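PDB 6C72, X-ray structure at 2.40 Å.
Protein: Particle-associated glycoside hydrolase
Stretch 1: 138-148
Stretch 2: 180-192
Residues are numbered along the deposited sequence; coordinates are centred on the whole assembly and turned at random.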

ATOM      1  N   LYS A 138      -5.410  35.771 -13.610  1.00 32.72           N
ATOM      2  CA  LYS A 138      -4.718  34.527 -13.897  1.00 33.69           C
ATOM      3  C   LYS A 138      -3.277  34.654 -13.439  1.00 33.54           C
ATOM      4  O   LYS A 138      -2.703  35.739 -13.456  1.00 33.30           O
ATOM      5  N   ALA A 139      -2.724  33.556 -12.958  1.00 31.95           N
ATOM      6  CA  ALA A 139      -1.410  33.567 -12.342  1.00 31.83           C
ATOM      7  C   ALA A 139      -0.565  32.444 -12.908  1.00 33.49           C
ATOM      8  O   ALA A 139      -1.051  31.335 -13.162  1.00 34.25           O
ATOM      9  N   MET A 140       0.695  32.760 -13.125  1.00 36.11           N
ATOM     10  CA  MET A 140       1.703  31.774 -13.453  1.00 37.29           C
ATOM     11  C   MET A 140       2.372  31.381 -12.141  1.00 37.05           C
ATOM     12  O   MET A 140       2.883  32.249 -11.424  1.00 36.32           O
ATOM     13  N   ALA A 141       2.287  30.096 -11.787  1.00 31.34           N
ATOM     14  CA  ALA A 141       2.928  29.617 -10.570  1.00 30.67           C
ATOM     15  C   ALA A 141       4.447  29.752 -10.674  1.00 31.19           C
ATOM     16  O   ALA A 141       5.038  29.669 -11.761  1.00 31.92           O
ATOM     17  N   LYS A 142       5.079  29.981  -9.529  1.00 30.61           N
ATOM     18  CA  LYS A 142       6.525  30.059  -9.429  1.00 31.15           C
ATOM     19  C   LYS A 142       6.979  29.135  -8.305  1.00 31.19           C
ATOM     20  O   LYS A 142       6.222  28.841  -7.381  1.00 30.69           O
ATOM     21  N   SER A 143       8.235  28.708  -8.362  1.00 31.98           N
ATOM     22  CA  SER A 143       8.682  27.617  -7.500  1.00 32.48           C
ATOM     23  C   SER A 143       8.551  27.968  -6.017  1.00 31.96           C
ATOM     24  O   SER A 143       8.839  29.091  -5.589  1.00 31.54           O
ATOM     25  N   ASN A 144       8.065  26.994  -5.241  1.00 32.22           N
ATOM     26  CA  ASN A 144       7.988  27.093  -3.789  1.00 32.19           C
ATOM     27  C   ASN A 144       7.083  28.243  -3.339  1.00 31.16           C
ATOM     28  O   ASN A 144       7.280  28.827  -2.272  1.00 31.19           O
ATOM     29  N   VAL A 145       6.098  28.595  -4.160  1.00 30.46           N
ATOM     30  CA  VAL A 145       5.076  29.566  -3.796  1.00 29.69           C
ATOM     31  C   VAL A 145       3.721  28.876  -3.840  1.00 29.39           C
ATOM     32  O   VAL A 145       3.414  28.172  -4.810  1.00 29.50           O
ATOM     33  N   GLU A 146       2.921  29.078  -2.797  1.00 33.21           N
ATOM     34  CA  GLU A 146       1.564  28.561  -2.712  1.00 32.17           C
ATOM     35  C   GLU A 146       0.583  29.729  -2.668  1.00 31.76           C
ATOM     36  O   GLU A 146       0.783  30.682  -1.909  1.00 33.17           O
ATOM     37  N   VAL A 147      -0.477  29.645  -3.466  1.00 30.94           N
ATOM     38  CA  VAL A 147      -1.565  30.617  -3.450  1.00 30.57           C
ATOM     39  C   VAL A 147      -2.649  30.059  -2.542  1.00 31.02           C
ATOM     40  O   VAL A 147      -3.068  28.907  -2.708  1.00 30.37           O
ATOM     41  N   ARG A 148      -3.059  30.841  -1.543  1.00 27.47           N
ATOM     42  CA  ARG A 148      -3.979  30.371  -0.518  1.00 27.72           C
ATOM     43  C   ARG A 148      -5.133  31.353  -0.360  1.00 27.54           C
ATOM     44  O   ARG A 148      -4.914  32.556  -0.206  1.00 27.70           O
ATOM     45  N   PHE A 180     -13.064  33.150  -4.417  1.00 30.72           N
ATOM     46  CA  PHE A 180     -13.498  32.607  -5.702  1.00 30.59           C
ATOM     47  C   PHE A 180     -12.566  33.134  -6.788  1.00 30.86           C
ATOM     48  O   PHE A 180     -12.648  34.309  -7.176  1.00 31.90           O
ATOM     49  N   TRP A 181     -11.736  32.247  -7.325  1.00 30.00           N
ATOM     50  CA  TRP A 181     -10.621  32.633  -8.184  1.00 30.12           C
ATOM     51  C   TRP A 181     -10.988  32.354  -9.640  1.00 30.24           C
ATOM     52  O   TRP A 181     -11.174  31.194 -10.031  1.00 29.51           O
ATOM     53  N   HIS A 182     -11.120  33.417 -10.428  1.00 31.26           N
ATOM     54  CA  HIS A 182     -11.418  33.339 -11.850  1.00 31.58           C
ATOM     55  C   HIS A 182     -10.186  33.731 -12.644  1.00 31.69           C
ATOM     56  O   HIS A 182      -9.232  34.299 -12.111  1.00 31.80           O
ATOM     57  N   SER A 183     -10.244  33.464 -13.941  1.00 31.79           N
ATOM     58  CA  SER A 183      -9.229  33.906 -14.880  1.00 32.09           C
ATOM     59  C   SER A 183      -9.664  35.195 -15.565  1.00 33.52           C
ATOM     60  O   SER A 183     -10.844  35.542 -15.601  1.00 34.24           O
ATOM     61  N   SER A 184      -8.690  35.898 -16.134  1.00 35.61           N
ATOM     62  CA  SER A 184      -8.969  37.103 -16.900  1.00 35.83           C
ATOM     63  C   SER A 184      -9.209  36.836 -18.381  1.00 36.71           C
ATOM     64  O   SER A 184      -9.526  37.785 -19.107  1.00 37.06           O
ATOM     65  N   ASP A 185      -9.053  35.599 -18.850  1.00 43.83           N
ATOM     66  CA  ASP A 185      -9.345  35.241 -20.243  1.00 44.73           C
ATOM     67  C   ASP A 185      -9.831  33.788 -20.285  1.00 45.16           C
ATOM     68  O   ASP A 185     -10.254  33.230 -19.265  1.00 44.74           O
ATOM     69  N   GLY A 186      -9.760  33.169 -21.468  1.00 34.78           N
ATOM     70  CA  GLY A 186     -10.238  31.823 -21.700  1.00 35.25           C
ATOM     71  C   GLY A 186      -9.216  30.716 -21.561  1.00 35.38           C
ATOM     72  O   GLY A 186      -9.534  29.562 -21.867  1.00 35.81           O
ATOM     73  N   SER A 187      -8.004  31.016 -21.097  1.00 37.13           N
ATOM     74  CA  SER A 187      -6.937  30.027 -21.060  1.00 37.12           C
ATOM     75  C   SER A 187      -7.003  29.197 -19.783  1.00 36.43           C
ATOM     76  O   SER A 187      -7.647  28.143 -19.764  1.00 36.78           O
ATOM     77  N   GLN A 188      -6.338  29.644 -18.718  1.00 32.66           N
ATOM     78  CA  GLN A 188      -6.366  28.925 -17.450  1.00 31.85           C
ATOM     79  C   GLN A 188      -6.319  29.923 -16.305  1.00 30.94           C
ATOM     80  O   GLN A 188      -5.971  31.091 -16.494  1.00 30.83           O
ATOM     81  N   VAL A 189      -6.688  29.456 -15.108  1.00 28.25           N
ATOM     82  CA  VAL A 189      -6.574  30.314 -13.934  1.00 28.55           C
ATOM     83  C   VAL A 189      -5.156  30.270 -13.382  1.00 28.21           C
ATOM     84  O   VAL A 189      -4.515  31.313 -13.188  1.00 28.84           O
ATOM     85  N   TYR A 190      -4.638  29.059 -13.165  1.00 27.89           N
ATOM     86  CA  TYR A 190      -3.377  28.824 -12.466  1.00 27.74           C
ATOM     87  C   TYR A 190      -2.507  27.896 -13.317  1.00 27.37           C
ATOM     88  O   TYR A 190      -2.737  26.684 -13.366  1.00 26.64           O
ATOM     89  N   LEU A 191      -1.506  28.452 -13.986  1.00 30.49           N
ATOM     90  CA  LEU A 191      -0.595  27.686 -14.827  1.00 30.79           C
ATOM     91  C   LEU A 191       0.687  27.367 -14.066  1.00 31.69           C
ATOM     92  O   LEU A 191       1.335  28.264 -13.521  1.00 32.28           O
ATOM     93  N   VAL A 192       1.046  26.093 -14.017  1.00 27.29           N
ATOM     94  CA  VAL A 192       2.303  25.718 -13.384  1.00 27.64           C
ATOM     95  C   VAL A 192       3.289  25.338 -14.482  1.00 28.01           C
ATOM     96  O   VAL A 192       3.277  24.189 -14.943  1.00 28.02           O
TER

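The backbone fixes the frame in which the side chains pack. Ala139 pairs with Tyr190 and Met140 with Leu191 in parallel bridges, with CA-CA separations of 5.1 and 4.9 Å. Three hydrogen bonds hold this register: Ala139 N to Val189 O at 2.9 Å, Leu191 N to Ala139 O at 3.0 Å, and Ala141 N to Leu191 O at 2.7 Å, with N-H...O angles of 163-167°. Alternation along the strands then sends Ala139 and Tyr190 to one face, Met140 and Leu191 to the other.

On the first face two aromatic rings meet small aliphatic groups. Tyr190 adopts chi1 t (-161°) with chi2 at 25°, and this conformation carries the ring along stretch 1, so that its end comes nearer than its CA-to-CB bond would suggest. Ala139 CB lies 4.1 Å from Tyr190 CD1, and Ala141 CB, which points toward stretch 2, comes within 3.5 Å of Tyr190 CE1. Ala141 CB also touches Val192 CG2 at 3.9 Å. Farther out, Val147 CG2 is 4.0 Å from Tyr190 CZ.

Trp181, also t (-169°) with chi2 at 8°, points toward stretch 1. Its six-membered ring presents an edge to Ala139, whose CB lies near the ring plane, 3.7 Å from Trp181 CZ2. Val147 approaches differently: its t rotamer (173°) places CG1 3.8 Å from Trp181 CZ3 and 4.2 Å from the six-membered ring centroid. At 30° off the ring normal, this is an off-centre CH-pi contact. Val147 CG1 packs on Trp181 alone of the two rings, whereas Val147 CG2 sits between them, 4.2 Å from Trp181 CH2 and 4.0 Å from Tyr190 CZ.

The tyrosine hydroxyl ends at a water rather than bonding directly to the neighbouring strand. Water 2 accepts from Tyr190 OH at 2.8 Å and from Lys142 N at 3.1 Å, and donates to Val145 O at 2.6 Å. It therefore links the ring to the type II turn from Lys142 to Val145, whose own side chains at Lys142, Ser143 and Asn144 make no contact with stretch 2.

Lys138 supplies the polar end. Its p,t,t,t chain leaves CA sideways and then runs nearly extended past the loop of stretch 2: CB is 3.6 Å from Ser183 OG, CG is 3.6 Å from Ser184 OG, and NZ reaches Asp185 OD2 at 2.6 Å in a hydrogen-bonded salt bridge. Asp185 is held from its other carboxylate oxygen, since OD1 accepts from Ser187 N at 2.9 Å and from Ser187 OG at a very short 2.4 Å. Ser183, in rotamer t, ties the same loop together: its OG donates to Gln188 O at 3.0 Å and accepts from Asp185 N at 3.2 Å.

Gln188, p then m, starts sideways, but its end comes nearer stretch 1. Water 1 bridges the remaining gap, accepting from Gln188 NE2 at 2.8 Å and donating to Ala139 O at 3.0 Å.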

ATOM      1  CB  LYS A 138      -4.799  34.155 -15.380  1.00 35.47           C
ATOM      2  CG  LYS A 138      -4.108  35.055 -16.330  1.00 36.33           C
ATOM      3  CD  LYS A 138      -4.295  34.538 -17.751  1.00 38.10           C
ATOM      4  CE  LYS A 138      -3.438  35.317 -18.740  1.00 39.20           C
ATOM      5  NZ  LYS A 138      -3.397  34.647 -20.078  1.00 40.82           N
ATOM      6  CB  ALA A 139      -1.494  33.430 -10.819  1.00 30.20           C
ATOM      7  CB  MET A 140       2.693  32.365 -14.454  1.00 38.00           C
ATOM      8  CG  MET A 140       3.684  31.416 -15.048  1.00 38.94           C
ATOM      9  SD  MET A 140       4.669  32.199 -16.366  1.00 39.82           S
ATOM     10  CE  MET A 140       3.366  32.947 -17.345  1.00 40.10           C
ATOM     11  CB  ALA A 141       2.545  28.159 -10.298  1.00 30.51           C
ATOM     12  CB  LYS A 142       6.978  31.507  -9.184  1.00 30.97           C
ATOM     13  CG  LYS A 142       6.547  32.484 -10.281  1.00 31.28           C
ATOM     14  CD  LYS A 142       6.991  31.995 -11.659  1.00 32.33           C
ATOM     15  CE  LYS A 142       6.262  32.700 -12.804  1.00 32.89           C
ATOM     16  NZ  LYS A 142       6.781  34.084 -13.044  1.00 33.43           N
ATOM     17  CB  SER A 143      10.122  27.225  -7.832  1.00 33.57           C
ATOM     18  OG  SER A 143      10.191  26.651  -9.126  1.00 34.41           O
ATOM     19  CB  ASN A 144       9.388  27.211  -3.176  1.00 32.93           C
ATOM     20  CG  ASN A 144      10.305  26.069  -3.602  1.00 34.17           C
ATOM     21  OD1 ASN A 144      11.404  26.294  -4.125  1.00 34.59           O
ATOM     22  ND2 ASN A 144       9.857  24.839  -3.392  1.00 34.95           N
ATOM     23  CB  VAL A 145       5.088  30.793  -4.723  1.00 29.33           C
ATOM     24  CG1 VAL A 145       3.874  31.686  -4.434  1.00 28.77           C
ATOM     25  CG2 VAL A 145       6.406  31.562  -4.568  1.00 29.71           C
ATOM     26  CB  GLU A 146       1.393  27.686  -1.464  1.00 33.25           C
ATOM     27  CG  GLU A 146      -0.053  27.289  -1.157  1.00 32.52           C
ATOM     28  CD  GLU A 146      -0.199  26.605   0.195  1.00 33.87           C
ATOM     29  OE1 GLU A 146       0.829  26.293   0.842  1.00 35.28           O
ATOM     30  OE2 GLU A 146      -1.351  26.384   0.625  1.00 33.64           O
ATOM     31  CB  VAL A 147      -2.101  30.890  -4.865  1.00 29.42           C
ATOM     32  CG1 VAL A 147      -3.329  31.773  -4.812  1.00 29.08           C
ATOM     33  CG2 VAL A 147      -1.027  31.535  -5.730  1.00 29.76           C
ATOM     34  CB  ARG A 148      -3.250  30.175   0.821  1.00 28.55           C
ATOM     35  CG  ARG A 148      -4.119  29.557   1.910  1.00 29.16           C
ATOM     36  CD  ARG A 148      -3.321  29.279   3.185  1.00 30.32           C
ATOM     37  NE  ARG A 148      -2.855  30.508   3.817  1.00 30.67           N
ATOM     38  CZ  ARG A 148      -1.788  30.594   4.608  1.00 31.57           C
ATOM     39  NH1 ARG A 148      -1.059  29.515   4.865  1.00 32.24           N
ATOM     40  NH2 ARG A 148      -1.441  31.766   5.130  1.00 31.99           N
ATOM     41  CB  PHE A 180     -14.952  32.972  -6.000  1.00 31.43           C
ATOM     42  CG  PHE A 180     -15.919  32.450  -4.985  1.00 31.26           C
ATOM     43  CD1 PHE A 180     -16.419  31.158  -5.089  1.00 30.55           C
ATOM     44  CD2 PHE A 180     -16.349  33.254  -3.928  1.00 31.90           C
ATOM     45  CE1 PHE A 180     -17.311  30.675  -4.146  1.00 30.46           C
ATOM     46  CE2 PHE A 180     -17.238  32.776  -2.986  1.00 31.77           C
ATOM     47  CZ  PHE A 180     -17.726  31.498  -3.092  1.00 31.06           C
ATOM     48  CB  TRP A 181      -9.370  31.877  -7.752  1.00 29.21           C
ATOM     49  CG  TRP A 181      -8.098  32.351  -8.355  1.00 29.41           C
ATOM     50  CD1 TRP A 181      -7.911  33.454  -9.116  1.00 30.34           C
ATOM     51  CD2 TRP A 181      -6.823  31.706  -8.258  1.00 28.74           C
ATOM     52  NE1 TRP A 181      -6.603  33.547  -9.499  1.00 30.28           N
ATOM     53  CE2 TRP A 181      -5.908  32.487  -8.980  1.00 29.31           C
ATOM     54  CE3 TRP A 181      -6.370  30.534  -7.634  1.00 27.82           C
ATOM     55  CZ2 TRP A 181      -4.558  32.139  -9.105  1.00 28.97           C
ATOM     56  CZ3 TRP A 181      -5.030  30.189  -7.755  1.00 27.51           C
ATOM     57  CH2 TRP A 181      -4.140  30.990  -8.485  1.00 28.08           C
ATOM     58  CB  HIS A 182     -12.556  34.276 -12.271  1.00 32.86           C
ATOM     59  CG  HIS A 182     -13.783  34.224 -11.416  1.00 33.09           C
ATOM     60  ND1 HIS A 182     -15.012  33.843 -11.911  1.00 33.43           N
ATOM     61  CD2 HIS A 182     -13.991  34.578 -10.125  1.00 33.17           C
ATOM     62  CE1 HIS A 182     -15.919  33.943 -10.957  1.00 33.69           C
ATOM     63  NE2 HIS A 182     -15.323  34.377  -9.862  1.00 33.50           N
ATOM     64  CB  SER A 183      -8.951  32.832 -15.931  1.00 31.41           C
ATOM     65  OG  SER A 183      -7.984  33.295 -16.859  1.00 31.76           O
ATOM     66  CB  SER A 184      -7.828  38.105 -16.747  1.00 36.16           C
ATOM     67  OG  SER A 184      -6.603  37.556 -17.194  1.00 35.49           O
ATOM     68  CB  ASP A 185      -8.111  35.486 -21.136  1.00 45.02           C
ATOM     69  CG  ASP A 185      -6.901  34.618 -20.755  1.00 44.77           C
ATOM     70  OD1 ASP A 185      -7.058  33.554 -20.109  1.00 44.63           O
ATOM     71  OD2 ASP A 185      -5.764  35.012 -21.099  1.00 44.64           O
ATOM     72  CB  SER A 187      -5.573  30.710 -21.225  1.00 36.66           C
ATOM     73  OG  SER A 187      -5.425  31.798 -20.327  1.00 35.76           O
ATOM     74  CB  GLN A 188      -5.213  27.916 -17.331  1.00 31.25           C
ATOM     75  CG  GLN A 188      -3.835  28.519 -17.131  1.00 30.29           C
ATOM     76  CD  GLN A 188      -3.289  29.140 -18.408  1.00 30.93           C
ATOM     77  OE1 GLN A 188      -3.364  28.537 -19.481  1.00 31.74           O
ATOM     78  NE2 GLN A 188      -2.709  30.336 -18.293  1.00 30.59           N
ATOM     79  CB  VAL A 189      -7.590  29.909 -12.848  1.00 28.26           C
ATOM     80  CG1 VAL A 189      -7.479  30.847 -11.646  1.00 28.66           C
ATOM     81  CG2 VAL A 189      -9.013  29.895 -13.383  1.00 28.69           C
ATOM     82  CB  TYR A 190      -3.646  28.217 -11.092  1.00 27.19           C
ATOM     83  CG  TYR A 190      -2.510  28.333 -10.100  1.00 27.45           C
ATOM     84  CD1 TYR A 190      -1.549  29.340 -10.214  1.00 28.24           C
ATOM     85  CD2 TYR A 190      -2.391  27.414  -9.044  1.00 27.74           C
ATOM     86  CE1 TYR A 190      -0.519  29.451  -9.289  1.00 29.01           C
ATOM     87  CE2 TYR A 190      -1.355  27.504  -8.116  1.00 29.24           C
ATOM     88  CZ  TYR A 190      -0.427  28.525  -8.241  1.00 29.89           C
ATOM     89  OH  TYR A 190       0.592  28.620  -7.320  1.00 31.57           O
ATOM     90  CB  LEU A 191      -0.272  28.451 -16.110  1.00 30.86           C
ATOM     91  CG  LEU A 191       0.772  27.843 -17.052  1.00 31.34           C
ATOM     92  CD1 LEU A 191       0.302  26.520 -17.639  1.00 31.21           C
ATOM     93  CD2 LEU A 191       1.154  28.841 -18.139  1.00 31.49           C
ATOM     94  CB  VAL A 192       2.116  24.575 -12.385  1.00 28.01           C
ATOM     95  CG1 VAL A 192       3.381  24.390 -11.590  1.00 29.58           C
ATOM     96  CG2 VAL A 192       0.910  24.842 -11.477  1.00 27.43           C
TER
HETATM   97  O   HOH W   1      -2.602  31.317 -15.720  1.00 35.34           O
HETATM   98  O   HOH W   2       3.226  29.438  -7.083  1.00 30.40           O